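Local coordinates for protein 3-Hydroxyacyl-CoA dehydrogenase (PDB 4PZC) that catalyses the NAD-dependent oxidation of (S)-3-hydroxyacyl-CoA, such as (S)-3-hydroxybutyryl-CoA, to the corresponding 3-oxoacyl-CoA, at residues K99-I104 / T124-V129; A166-S171 / P178-N183; N198-V203 / I226-L231; A21-G26 / A69-S74. One frame throughout, in Å; residues are numbered along the deposited sequence.

The four contacts follow one another along the chain without nesting or crossing. Contact 4 comes first: it closes the long loop from helix 13-23 to the edge strand 71-72, with strand 28-32 and helix 36-54 inside it. Contact 1 then joins helices 94-107 and 123-127, on either side of strand 113-117 in the chain. Contact 2 closes a short turn between helix 161-173 and strand 177-182 at the other edge of the sheet; it meets contact 1 where Thr124 packs on Asn183. Contact 3 is set apart in the C-terminal domain, about 30 Å from contact 2 between centres, and ties helix 189-205 to helix 228-235. Contacts 2 and 3 both touch the second subunit.

Contact 1. Residues K99-I104 / T124-V129; sequences KILKQI and TKLAAV
The side chains that meet here, Leu101 and Lys102 with Leu126 and Val129, are all aliphatic chains without rings; the one flat group approached is the peptide carbonyl of Val129, reached by the methylenes of Lys102. Lys102 CE lies 3.2 Å from Val129 O and 3.8 Å from Val129 CB, and Lys102 CD follows at 3.5 Å from Val129 O. The lysine leaves its helix alongside the neighbouring segment rather than at it, and a bend at chi2 (-89°) turns the chain across Val129, roughly at right angles to it. Its carbon atoms therefore make the contact, while NZ turns away from the valine beyond CE.

Deeper in, Leu101 points at the other segment, and its CD1 meets Leu126 CD2 at 4.1 Å, the two leucines again crossing at about a right angle. Val129 CG2 reaches back to Leu101 CB at 4.5 Å, a looser touch, which makes Val129 the residue that meets both Leu101 and Lys102. Phe136 of strand 136-141 packs against both leucines from the sheet, and Leu126 also rests on Tyr94. The side chain of Leu126 is about 4 Å from that of Lys97, a predicted NAD-binding residue. Helices 94-107 and 123-127 thus pack as consecutive crossover helices over parallel strands 85-88, 113-117 and 136-141, an arrangement characteristic of the Rossmann fold.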
loop_
_atom_site.group_PDB
_atom_site.type_symbol
_atom_site.label_atom_id
_atom_site.label_comp_id
_atom_site.label_asym_id
_atom_site.label_seq_id
_atom_site.Cartn_x
_atom_site.Cartn_y
_atom_site.Cartn_z
ATOM N N LYS A 99 -24.589 1.026 25.748
ATOM C CA LYS A 99 -25.169 0.294 26.871
ATOM C C LYS A 99 -24.097 -0.494 27.622
ATOM O O LYS A 99 -23.917 -0.315 28.827
ATOM C CB LYS A 99 -26.264 -0.645 26.373
ATOM C CG LYS A 99 -27.650 -0.021 26.343
ATOM C CD LYS A 99 -28.476 -0.526 25.154
ATOM C CE LYS A 99 -29.841 0.162 25.052
ATOM N NZ LYS A 99 -30.056 0.753 23.693
ATOM N N ILE A 100 -23.371 -1.338 26.894
ATOM C CA ILE A 100 -22.287 -2.118 27.484
ATOM C C ILE A 100 -21.324 -1.274 28.316
ATOM O O ILE A 100 -21.010 -1.635 29.451
ATOM C CB ILE A 100 -21.461 -2.874 26.434
ATOM C CG1 ILE A 100 -22.335 -3.880 25.665
ATOM C CG2 ILE A 100 -20.294 -3.597 27.098
ATOM C CD1 ILE A 100 -21.761 -4.274 24.318
ATOM N N LEU A 101 -20.866 -0.157 27.766
ATOM C CA LEU A 101 -19.889 0.680 28.466
ATOM C C LEU A 101 -20.492 1.355 29.704
ATOM O O LEU A 101 -19.847 1.452 30.742
ATOM C CB LEU A 101 -19.276 1.705 27.516
ATOM C CG LEU A 101 -18.461 1.107 26.354
ATOM C CD1 LEU A 101 -18.179 2.173 25.317
ATOM C CD2 LEU A 101 -17.148 0.458 26.771
ATOM N N LYS A 102 -21.737 1.793 29.607
ATOM C CA LYS A 102 -22.455 2.260 30.782
ATOM C C LYS A 102 -22.505 1.138 31.832
ATOM O O LYS A 102 -22.140 1.332 32.988
ATOM C CB LYS A 102 -23.872 2.650 30.397
ATOM C CG LYS A 102 -23.978 3.883 29.529
ATOM C CD LYS A 102 -24.093 5.116 30.397
ATOM C CE LYS A 102 -24.467 6.328 29.570
ATOM N NZ LYS A 102 -25.774 6.158 28.872
ATOM N N GLN A 103 -22.956 -0.040 31.410
ATOM C CA GLN A 103 -22.998 -1.215 32.273
ATOM C C GLN A 103 -21.624 -1.416 32.897
ATOM O O GLN A 103 -21.491 -1.399 34.120
ATOM C CB GLN A 103 -23.420 -2.449 31.471
ATOM C CG GLN A 103 -23.775 -3.695 32.273
ATOM C CD GLN A 103 -23.752 -4.949 31.395
ATOM O OE1 GLN A 103 -24.512 -5.047 30.433
ATOM N NE2 GLN A 103 -22.855 -5.897 31.705
ATOM N N ILE A 104 -20.600 -1.565 32.067
ATOM C CA ILE A 104 -19.241 -1.692 32.577
ATOM C C ILE A 104 -18.885 -0.568 33.558
ATOM O O ILE A 104 -18.363 -0.831 34.644
ATOM C CB ILE A 104 -18.205 -1.663 31.447
ATOM C CG1 ILE A 104 -18.354 -2.884 30.532
ATOM C CG2 ILE A 104 -16.790 -1.612 32.021
ATOM C CD1 ILE A 104 -17.728 -2.681 29.162
ATOM N N THR A 124 -14.133 9.617 21.194
ATOM C CA THR A 124 -14.592 10.773 21.951
ATOM C C THR A 124 -16.066 10.767 22.216
ATOM O O THR A 124 -16.502 11.138 23.297
ATOM C CB THR A 124 -14.223 12.062 21.234
ATOM O OG1 THR A 124 -12.813 12.211 21.333
ATOM C CG2 THR A 124 -14.897 13.290 21.851
ATOM N N LYS A 125 -16.854 10.331 21.249
ATOM C CA LYS A 125 -18.298 10.183 21.478
ATOM C C LYS A 125 -18.572 9.086 22.516
ATOM O O LYS A 125 -19.447 9.256 23.381
ATOM C CB LYS A 125 -19.044 9.910 20.173
ATOM C CG LYS A 125 -20.481 10.391 20.194
ATOM C CD LYS A 125 -21.034 10.496 18.775
ATOM C CE LYS A 125 -21.546 11.905 18.466
ATOM N NZ LYS A 125 -21.739 12.098 17.003
ATOM N N LEU A 126 -17.809 7.991 22.460
ATOM C CA LEU A 126 -17.972 6.928 23.448
ATOM C C LEU A 126 -17.524 7.338 24.838
ATOM O O LEU A 126 -18.344 7.407 25.751
ATOM C CB LEU A 126 -17.248 5.667 23.023
ATOM C CG LEU A 126 -17.922 5.014 21.827
ATOM C CD1 LEU A 126 -17.084 3.862 21.291
ATOM C CD2 LEU A 126 -19.331 4.576 22.216
ATOM N N ALA A 127 -16.236 7.617 25.004
ATOM C CA ALA A 127 -15.721 8.199 26.245
ATOM C C ALA A 127 -16.733 9.084 27.004
ATOM O O ALA A 127 -16.859 8.979 28.225
ATOM C CB ALA A 127 -14.462 9.008 25.953
ATOM N N ALA A 128 -17.441 9.963 26.297
ATOM C CA ALA A 128 -18.377 10.888 26.971
ATOM C C ALA A 128 -19.628 10.222 27.557
ATOM O O ALA A 128 -20.331 10.867 28.335
ATOM C CB ALA A 128 -18.786 12.026 26.040
ATOM N N VAL A 129 -19.930 8.967 27.197
ATOM C CA VAL A 129 -21.011 8.256 27.906
ATOM C C VAL A 129 -20.603 7.665 29.247
ATOM O O VAL A 129 -21.487 7.375 30.040
ATOM C CB VAL A 129 -21.690 7.123 27.098
ATOM C CG1 VAL A 129 -22.077 7.621 25.724
ATOM C CG2 VAL A 129 -20.833 5.855 27.041
#

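Contact 2. Residues A166-S171 / P178-N183; sequences AVEALS and PITVKN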
loop_
_atom_site.group_PDB
_atom_site.type_symbol
_atom_site.label_atom_id
_atom_site.label_comp_id
_atom_site.label_asym_id
_atom_site.label_seq_id
_atom_site.Cartn_x
_atom_site.Cartn_y
_atom_site.Cartn_z
ATOM N N ALA A 166 -0.517 4.008 30.677
ATOM C CA ALA A 166 -0.963 2.724 31.220
ATOM C C ALA A 166 -1.244 1.781 30.093
ATOM O O ALA A 166 -0.631 0.712 29.982
ATOM C CB ALA A 166 -2.229 2.913 32.043
ATOM N N VAL A 167 -2.149 2.220 29.229
ATOM C CA VAL A 167 -2.612 1.399 28.131
ATOM C C VAL A 167 -1.513 1.226 27.082
ATOM O O VAL A 167 -1.412 0.178 26.454
ATOM C CB VAL A 167 -3.887 1.985 27.510
ATOM C CG1 VAL A 167 -4.383 1.106 26.366
ATOM C CG2 VAL A 167 -4.960 2.110 28.584
ATOM N N GLU A 168 -0.680 2.248 26.923
ATOM C CA GLU A 168 0.481 2.161 26.044
ATOM C C GLU A 168 1.424 1.029 26.474
ATOM O O GLU A 168 1.817 0.172 25.658
ATOM C CB GLU A 168 1.235 3.494 26.020
ATOM C CG GLU A 168 2.549 3.434 25.252
ATOM C CD GLU A 168 3.046 4.792 24.763
ATOM O OE1 GLU A 168 2.953 5.804 25.503
ATOM O OE2 GLU A 168 3.546 4.838 23.617
ATOM N N ALA A 169 1.783 1.027 27.756
ATOM C CA ALA A 169 2.697 0.013 28.283
ATOM C C ALA A 169 2.029 -1.383 28.348
ATOM O O ALA A 169 2.684 -2.420 28.129
ATOM C CB ALA A 169 3.205 0.437 29.646
ATOM N N LEU A 170 0.726 -1.389 28.633
ATOM C CA LEU A 170 -0.042 -2.619 28.635
ATOM C C LEU A 170 0.157 -3.346 27.310
ATOM O O LEU A 170 0.273 -4.569 27.267
ATOM C CB LEU A 170 -1.527 -2.326 28.861
ATOM C CG LEU A 170 -2.491 -3.424 28.383
ATOM C CD1 LEU A 170 -2.370 -4.676 29.234
ATOM C CD2 LEU A 170 -3.928 -2.934 28.375
ATOM N N SER A 171 0.210 -2.573 26.234
ATOM C CA SER A 171 0.334 -3.121 24.895
ATOM C C SER A 171 1.721 -3.619 24.624
ATOM O O SER A 171 1.885 -4.682 24.038
ATOM C CB SER A 171 -0.011 -2.047 23.870
ATOM O OG SER A 171 -1.132 -1.326 24.328
ATOM N N PRO A 178 2.270 -0.332 19.906
ATOM C CA PRO A 178 1.263 0.702 20.045
ATOM C C PRO A 178 1.392 1.745 18.972
ATOM O O PRO A 178 2.498 2.042 18.544
ATOM C CB PRO A 178 1.642 1.366 21.363
ATOM C CG PRO A 178 3.117 1.203 21.422
ATOM C CD PRO A 178 3.293 -0.208 20.955
ATOM N N ILE A 179 0.270 2.310 18.569
ATOM C CA ILE A 179 0.254 3.419 17.641
ATOM C C ILE A 179 -0.716 4.450 18.182
ATOM O O ILE A 179 -1.928 4.228 18.172
ATOM C CB ILE A 179 -0.228 2.958 16.260
ATOM C CG1 ILE A 179 0.756 1.958 15.651
ATOM C CG2 ILE A 179 -0.441 4.143 15.329
ATOM C CD1 ILE A 179 2.132 2.535 15.409
ATOM N N THR A 180 -0.195 5.569 18.671
ATOM C CA THR A 180 -1.041 6.590 19.273
ATOM C C THR A 180 -1.604 7.527 18.210
ATOM O O THR A 180 -0.917 7.929 17.261
ATOM C CB THR A 180 -0.299 7.318 20.393
ATOM O OG1 THR A 180 -0.027 6.361 21.420
ATOM C CG2 THR A 180 -1.126 8.435 20.986
ATOM N N VAL A 181 -2.887 7.833 18.366
ATOM C CA VAL A 181 -3.669 8.442 17.314
ATOM C C VAL A 181 -4.702 9.305 17.980
ATOM O O VAL A 181 -5.426 8.820 18.834
ATOM C CB VAL A 181 -4.426 7.367 16.520
ATOM C CG1 VAL A 181 -5.365 7.979 15.494
ATOM C CG2 VAL A 181 -3.451 6.426 15.843
ATOM N N LYS A 182 -4.767 10.580 17.610
ATOM C CA LYS A 182 -5.884 11.380 18.044
ATOM C C LYS A 182 -7.106 10.832 17.325
ATOM O O LYS A 182 -7.090 10.682 16.134
ATOM C CB LYS A 182 -5.710 12.849 17.685
ATOM C CG LYS A 182 -4.529 13.531 18.333
ATOM C CD LYS A 182 -4.709 15.039 18.200
ATOM C CE LYS A 182 -3.568 15.828 18.842
ATOM N NZ LYS A 182 -2.345 15.971 17.986
ATOM N N ASN A 183 -8.161 10.544 18.061
ATOM C CA ASN A 183 -9.430 10.185 17.476
ATOM C C ASN A 183 -9.793 11.012 16.234
ATOM O O ASN A 183 -9.855 12.261 16.292
ATOM C CB ASN A 183 -10.541 10.333 18.507
ATOM C CG ASN A 183 -11.830 9.727 18.036
ATOM O OD1 ASN A 183 -11.874 8.542 17.682
ATOM N ND2 ASN A 183 -12.896 10.541 17.993
#
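Glu168 reaches across from helix 161-173 to bring its carboxylate to Pro178 and Thr180 of strand 177-182. It leaves the helix beside the strand rather than toward it, and an almost fully stretched chain, with CG anti to the backbone N (chi1 173°) and chi2 at 158°, carries the carboxylate over. OE2 does the touching: Glu168 OE2 stands 4.3 Å from Pro178 CG and 4.5 Å from Thr180 OG1. Seen from OE2 these two partners lie in directions about a right angle apart: Pro178 CG close to the carboxylate plane, on the OE2 side, and Thr180 OG1 almost straight above that plane. Both distances are long, and the approach to the hydroxyl is proximity of polar groups rather than a bond.

Pro178 and Thr180 turn their side chains to the helix, while Ile179 between them points away, the usual alternation along a strand. This is the second half of a beta-alpha-beta crossover, in which helix 161-173 links strand 150-155 to the parallel strand 177-182 beside it; Ile179 and Val181 bond through their backbones to Leu153 and Arg155 of the former. Ser171, one turn after Glu168, also directs its CB at the strand, beside Pro178. Its hydroxyl is turned back onto the helix instead, with Ser171 OG donating to Val167 O at 2.6 Å and a C=O...O angle of 156°. Val167 O accepts from Ser171 N as well, and is thus gripped twice by one residue. The strand is covered further by the second subunit, whose Glu213 accepts a bond from Thr180 N.

Contact 3. Residues N198-V203 / I226-L231; sequences NEAFCV and IGPLAL
Leu229 sets one methyl, CD2, into the notch formed by Ala200 and the ring of Phe201. With CG anti to the carbonyl carbon (chi1 -60°) and CD1 stretched out anti to CA, the remaining CD2 is the branch turned to the side of helix 189-205. Leu229 CD2 lies 3.7 Å from both Ala200 CB and Phe201 CE1. Over the phenyl face it forms a CH-pi contact, with Leu229 CD2 4.1 Å from the centroid of the Phe201 ring and 25° off the normal. The methyl therefore sits toward the rim, above the CD1-CE1 side, instead of over the ring centre.

Phe201 starts out alongside the other segment, but chi1 of -84° swings the ring round until one face meets the leucine. Ala200 points straight across, and its single methyl is shared by two partners: beside Leu229 it touches the proline ring, Ala200 CB to Pro228 CG at 3.8 Å. Pro228 opens helix 228-235 right after Gly227 at the N-cap position. The backbone amides of Leu229 and Ala230 are taken up by the carboxylate of Asp215, which ties helix 211-222 to the start of this one. Met262 and Met265 of helix 260-268 also pack on the phenylalanine, so the contact belongs to the all-helical core of the C-terminal domain.

Glu199 forms salt bridges with Lys255 and Arg191 of the second subunit. Between the segments themselves every touching group is hydrocarbon and buried, which suggests that the fit rests mainly on shape and exclusion of water, the methyl-ring contact perhaps adding a little.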
loop_
_atom_site.group_PDB
_atom_site.type_symbol
_atom_site.label_atom_id
_atom_site.label_comp_id
_atom_site.label_asym_id
_atom_site.label_seq_id
_atom_site.Cartn_x
_atom_site.Cartn_y
_atom_site.Cartn_z
ATOM N N ASN A 198 -10.288 2.013 -2.404
ATOM C CA ASN A 198 -11.210 2.795 -3.212
ATOM C C ASN A 198 -10.677 3.294 -4.565
ATOM O O ASN A 198 -11.365 3.189 -5.613
ATOM C CB ASN A 198 -11.652 4.026 -2.453
ATOM C CG ASN A 198 -13.030 4.422 -2.824
ATOM O OD1 ASN A 198 -13.312 5.585 -3.074
ATOM N ND2 ASN A 198 -13.929 3.421 -2.856
ATOM N N GLU A 199 -9.465 3.869 -4.557
ATOM C CA GLU A 199 -8.926 4.380 -5.821
ATOM C C GLU A 199 -8.831 3.256 -6.821
ATOM O O GLU A 199 -9.092 3.464 -7.984
ATOM C CB GLU A 199 -7.560 5.049 -5.669
ATOM C CG GLU A 199 -7.281 6.051 -6.788
ATOM C CD GLU A 199 -8.215 7.261 -6.761
ATOM O OE1 GLU A 199 -8.842 7.507 -5.713
ATOM O OE2 GLU A 199 -8.318 7.975 -7.788
ATOM N N ALA A 200 -8.438 2.072 -6.359
ATOM C CA ALA A 200 -8.393 0.905 -7.215
ATOM C C ALA A 200 -9.743 0.681 -7.854
ATOM O O ALA A 200 -9.818 0.505 -9.065
ATOM C CB ALA A 200 -7.978 -0.335 -6.456
ATOM N N PHE A 201 -10.818 0.707 -7.068
ATOM C CA PHE A 201 -12.140 0.468 -7.656
ATOM C C PHE A 201 -12.417 1.525 -8.718
ATOM O O PHE A 201 -12.971 1.200 -9.789
ATOM C CB PHE A 201 -13.258 0.380 -6.611
ATOM C CG PHE A 201 -13.382 -0.970 -6.010
ATOM C CD1 PHE A 201 -12.466 -1.415 -5.065
ATOM C CD2 PHE A 201 -14.370 -1.837 -6.423
ATOM C CE1 PHE A 201 -12.563 -2.691 -4.506
ATOM C CE2 PHE A 201 -14.475 -3.121 -5.889
ATOM C CZ PHE A 201 -13.580 -3.542 -4.923
ATOM N N CYS A 202 -12.005 2.767 -8.460
ATOM C CA CYS A 202 -12.184 3.815 -9.460
ATOM C C CYS A 202 -11.489 3.488 -10.771
ATOM O O CYS A 202 -12.086 3.600 -11.845
ATOM C CB CYS A 202 -11.693 5.160 -8.941
ATOM S SG CYS A 202 -12.525 5.667 -7.420
ATOM N N VAL A 203 -10.226 3.083 -10.676
ATOM C CA VAL A 203 -9.430 2.748 -11.848
ATOM C C VAL A 203 -10.142 1.651 -12.608
ATOM O O VAL A 203 -10.357 1.765 -13.808
ATOM C CB VAL A 203 -8.000 2.295 -11.452
ATOM C CG1 VAL A 203 -7.328 1.570 -12.592
ATOM C CG2 VAL A 203 -7.149 3.482 -11.031
ATOM N N ILE A 226 -0.201 -8.296 -1.242
ATOM C CA ILE A 226 -1.470 -8.606 -1.900
ATOM C C ILE A 226 -1.963 -7.331 -2.557
ATOM O O ILE A 226 -1.737 -6.229 -2.045
ATOM C CB ILE A 226 -2.520 -9.097 -0.876
ATOM C CG1 ILE A 226 -2.161 -10.506 -0.390
ATOM C CG2 ILE A 226 -3.920 -9.111 -1.475
ATOM C CD1 ILE A 226 -2.831 -10.904 0.913
ATOM N N GLY A 227 -2.629 -7.485 -3.694
ATOM C CA GLY A 227 -3.223 -6.364 -4.386
ATOM C C GLY A 227 -4.546 -5.982 -3.755
ATOM O O GLY A 227 -5.250 -6.847 -3.223
ATOM N N PRO A 228 -4.916 -4.689 -3.869
ATOM C CA PRO A 228 -6.061 -4.077 -3.191
ATOM C C PRO A 228 -7.397 -4.667 -3.590
ATOM O O PRO A 228 -8.280 -4.746 -2.750
ATOM C CB PRO A 228 -5.987 -2.602 -3.625
ATOM C CG PRO A 228 -5.321 -2.634 -4.957
ATOM C CD PRO A 228 -4.330 -3.772 -4.870
ATOM N N LEU A 229 -7.572 -5.083 -4.840
ATOM C CA LEU A 229 -8.870 -5.653 -5.217
ATOM C C LEU A 229 -9.084 -7.005 -4.521
ATOM O O LEU A 229 -10.104 -7.225 -3.837
ATOM C CB LEU A 229 -9.005 -5.777 -6.734
ATOM C CG LEU A 229 -8.891 -4.453 -7.503
ATOM C CD1 LEU A 229 -9.035 -4.700 -8.993
ATOM C CD2 LEU A 229 -9.911 -3.411 -7.051
ATOM N N ALA A 230 -8.092 -7.876 -4.665
ATOM C CA ALA A 230 -8.027 -9.118 -3.885
ATOM C C ALA A 230 -8.192 -8.820 -2.390
ATOM O O ALA A 230 -8.947 -9.494 -1.669
ATOM C CB ALA A 230 -6.681 -9.813 -4.113
ATOM N N LEU A 231 -7.459 -7.809 -1.932
ATOM C CA LEU A 231 -7.512 -7.411 -0.540
ATOM C C LEU A 231 -8.927 -7.053 -0.139
ATOM O O LEU A 231 -9.381 -7.427 0.958
ATOM C CB LEU A 231 -6.608 -6.212 -0.280
ATOM C CG LEU A 231 -6.400 -5.889 1.198
ATOM C CD1 LEU A 231 -5.972 -7.136 1.967
ATOM C CD2 LEU A 231 -5.364 -4.781 1.351
#

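Contact 4. Residues A21-G26 / A69-S74; sequences ACAVVG and ARIKGS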
loop_
_atom_site.group_PDB
_atom_site.type_symbol
_atom_site.label_atom_id
_atom_site.label_comp_id
_atom_site.label_asym_id
_atom_site.label_seq_id
_atom_site.Cartn_x
_atom_site.Cartn_y
_atom_site.Cartn_z
ATOM N N ALA A 21 -3.850 -13.163 24.073
ATOM C CA ALA A 21 -2.633 -12.357 23.921
ATOM C C ALA A 21 -2.078 -11.922 25.247
ATOM O O ALA A 21 -0.871 -11.821 25.416
ATOM C CB ALA A 21 -2.908 -11.136 23.059
ATOM N N CYS A 22 -2.983 -11.640 26.170
ATOM C CA CYS A 22 -2.606 -11.333 27.530
ATOM C C CYS A 22 -2.100 -12.602 28.213
ATOM O O CYS A 22 -1.004 -12.625 28.770
ATOM C CB CYS A 22 -3.813 -10.789 28.308
ATOM S SG CYS A 22 -4.833 -9.517 27.514
ATOM N N ALA A 23 -2.912 -13.653 28.152
ATOM C CA ALA A 23 -2.686 -14.886 28.904
ATOM C C ALA A 23 -1.284 -15.441 28.725
ATOM O O ALA A 23 -0.593 -15.734 29.706
ATOM C CB ALA A 23 -3.692 -15.930 28.486
ATOM N N VAL A 24 -0.861 -15.569 27.473
ATOM C CA VAL A 24 0.474 -16.090 27.171
ATOM C C VAL A 24 1.584 -15.209 27.744
ATOM O O VAL A 24 2.698 -15.671 27.975
ATOM C CB VAL A 24 0.702 -16.253 25.657
ATOM C CG1 VAL A 24 -0.404 -17.115 25.038
ATOM C CG2 VAL A 24 0.820 -14.889 24.976
ATOM N N VAL A 25 1.271 -13.940 27.969
ATOM C CA VAL A 25 2.181 -13.030 28.647
ATOM C C VAL A 25 2.049 -13.204 30.166
ATOM O O VAL A 25 2.673 -12.480 30.947
ATOM C CB VAL A 25 1.884 -11.580 28.223
ATOM C CG1 VAL A 25 2.776 -10.601 28.964
ATOM C CG2 VAL A 25 2.061 -11.429 26.716
ATOM N N GLY A 26 1.246 -14.183 30.582
ATOM C CA GLY A 26 0.981 -14.433 31.994
ATOM C C GLY A 26 0.085 -13.394 32.640
ATOM O O GLY A 26 0.311 -13.003 33.784
ATOM N N ALA A 69 -5.188 -21.567 32.533
ATOM C CA ALA A 69 -5.429 -21.334 33.953
ATOM C C ALA A 69 -5.612 -19.843 34.219
ATOM O O ALA A 69 -6.606 -19.418 34.817
ATOM C CB ALA A 69 -4.270 -21.875 34.770
ATOM N N ARG A 70 -4.654 -19.059 33.733
ATOM C CA ARG A 70 -4.684 -17.597 33.844
ATOM C C ARG A 70 -6.004 -16.919 33.387
ATOM O O ARG A 70 -6.206 -15.725 33.633
ATOM C CB ARG A 70 -3.497 -17.000 33.063
ATOM C CG ARG A 70 -2.839 -15.802 33.727
ATOM C CD ARG A 70 -1.877 -16.206 34.839
ATOM N NE ARG A 70 -0.628 -16.769 34.323
ATOM C CZ ARG A 70 0.335 -17.273 35.088
ATOM N NH1 ARG A 70 0.199 -17.296 36.411
ATOM N NH2 ARG A 70 1.434 -17.759 34.525
ATOM N N ILE A 71 -6.904 -17.668 32.751
ATOM C CA ILE A 71 -8.097 -17.078 32.133
ATOM C C ILE A 71 -9.439 -17.452 32.791
ATOM O O ILE A 71 -9.969 -18.547 32.564
ATOM C CB ILE A 71 -8.156 -17.473 30.643
ATOM C CG1 ILE A 71 -6.877 -17.003 29.931
ATOM C CG2 ILE A 71 -9.410 -16.904 29.980
ATOM C CD1 ILE A 71 -6.733 -17.491 28.502
ATOM N N LYS A 72 -10.011 -16.516 33.550
ATOM C CA LYS A 72 -11.277 -16.748 34.265
ATOM C C LYS A 72 -12.497 -16.241 33.476
ATOM O O LYS A 72 -12.879 -15.080 33.607
ATOM C CB LYS A 72 -11.203 -16.092 35.660
ATOM C CG LYS A 72 -12.178 -16.646 36.704
ATOM C CD LYS A 72 -11.560 -16.725 38.113
ATOM C CE LYS A 72 -12.418 -17.503 39.118
ATOM N NZ LYS A 72 -13.791 -16.928 39.267
ATOM N N GLY A 73 -13.114 -17.111 32.671
ATOM C CA GLY A 73 -14.254 -16.714 31.812
ATOM C C GLY A 73 -15.616 -16.834 32.481
ATOM O O GLY A 73 -16.025 -17.940 32.814
ATOM N N SER A 74 -16.324 -15.708 32.645
ATOM C CA SER A 74 -17.603 -15.633 33.394
ATOM C C SER A 74 -18.790 -15.106 32.564
ATOM O O SER A 74 -18.605 -14.674 31.435
ATOM C CB SER A 74 -17.407 -14.720 34.610
ATOM O OG SER A 74 -18.626 -14.458 35.301
#
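Arg70, Ala23 and Gly26 give up the most surface here, and the arginine folds over the end of helix 13-23. Bends at chi2 (80°) and chi3 (74°) lay its chain along Gly26: Arg70 CG is 3.9 Å from Gly26 C and Arg70 NE 3.7 Å from Gly26 CA. The guanidinium meets the glycine obliquely; NE and the chain carbons lie against the glycine backbone in van der Waals contact. Gly26 closes a Schellman motif, its positive phi (73°) letting the chain leave the helix, and Gly26 N bonds back to Ala23 O at 2.6 Å.

Ala23, in the last turn, offers its methyl to the next residue along: Ala23 CB touches Ile71 CD1 at 3.4 Å. Ile71 lies in a short, weakly bonded strand at about 71-72, and the backbones of Arg70 and Lys72 bond to Val29 of strand 28-32, placing it at the sheet edge. Helix 13-23 starts at Thr13, within the glycine-rich sequence from Gly10 to Gly15, predicted to bind NAD, of which Thr13 and Met14 are seen to do so. The contact thus packs the far end of that helix against the edge strand of a Rossmann-type dinucleotide-binding domain.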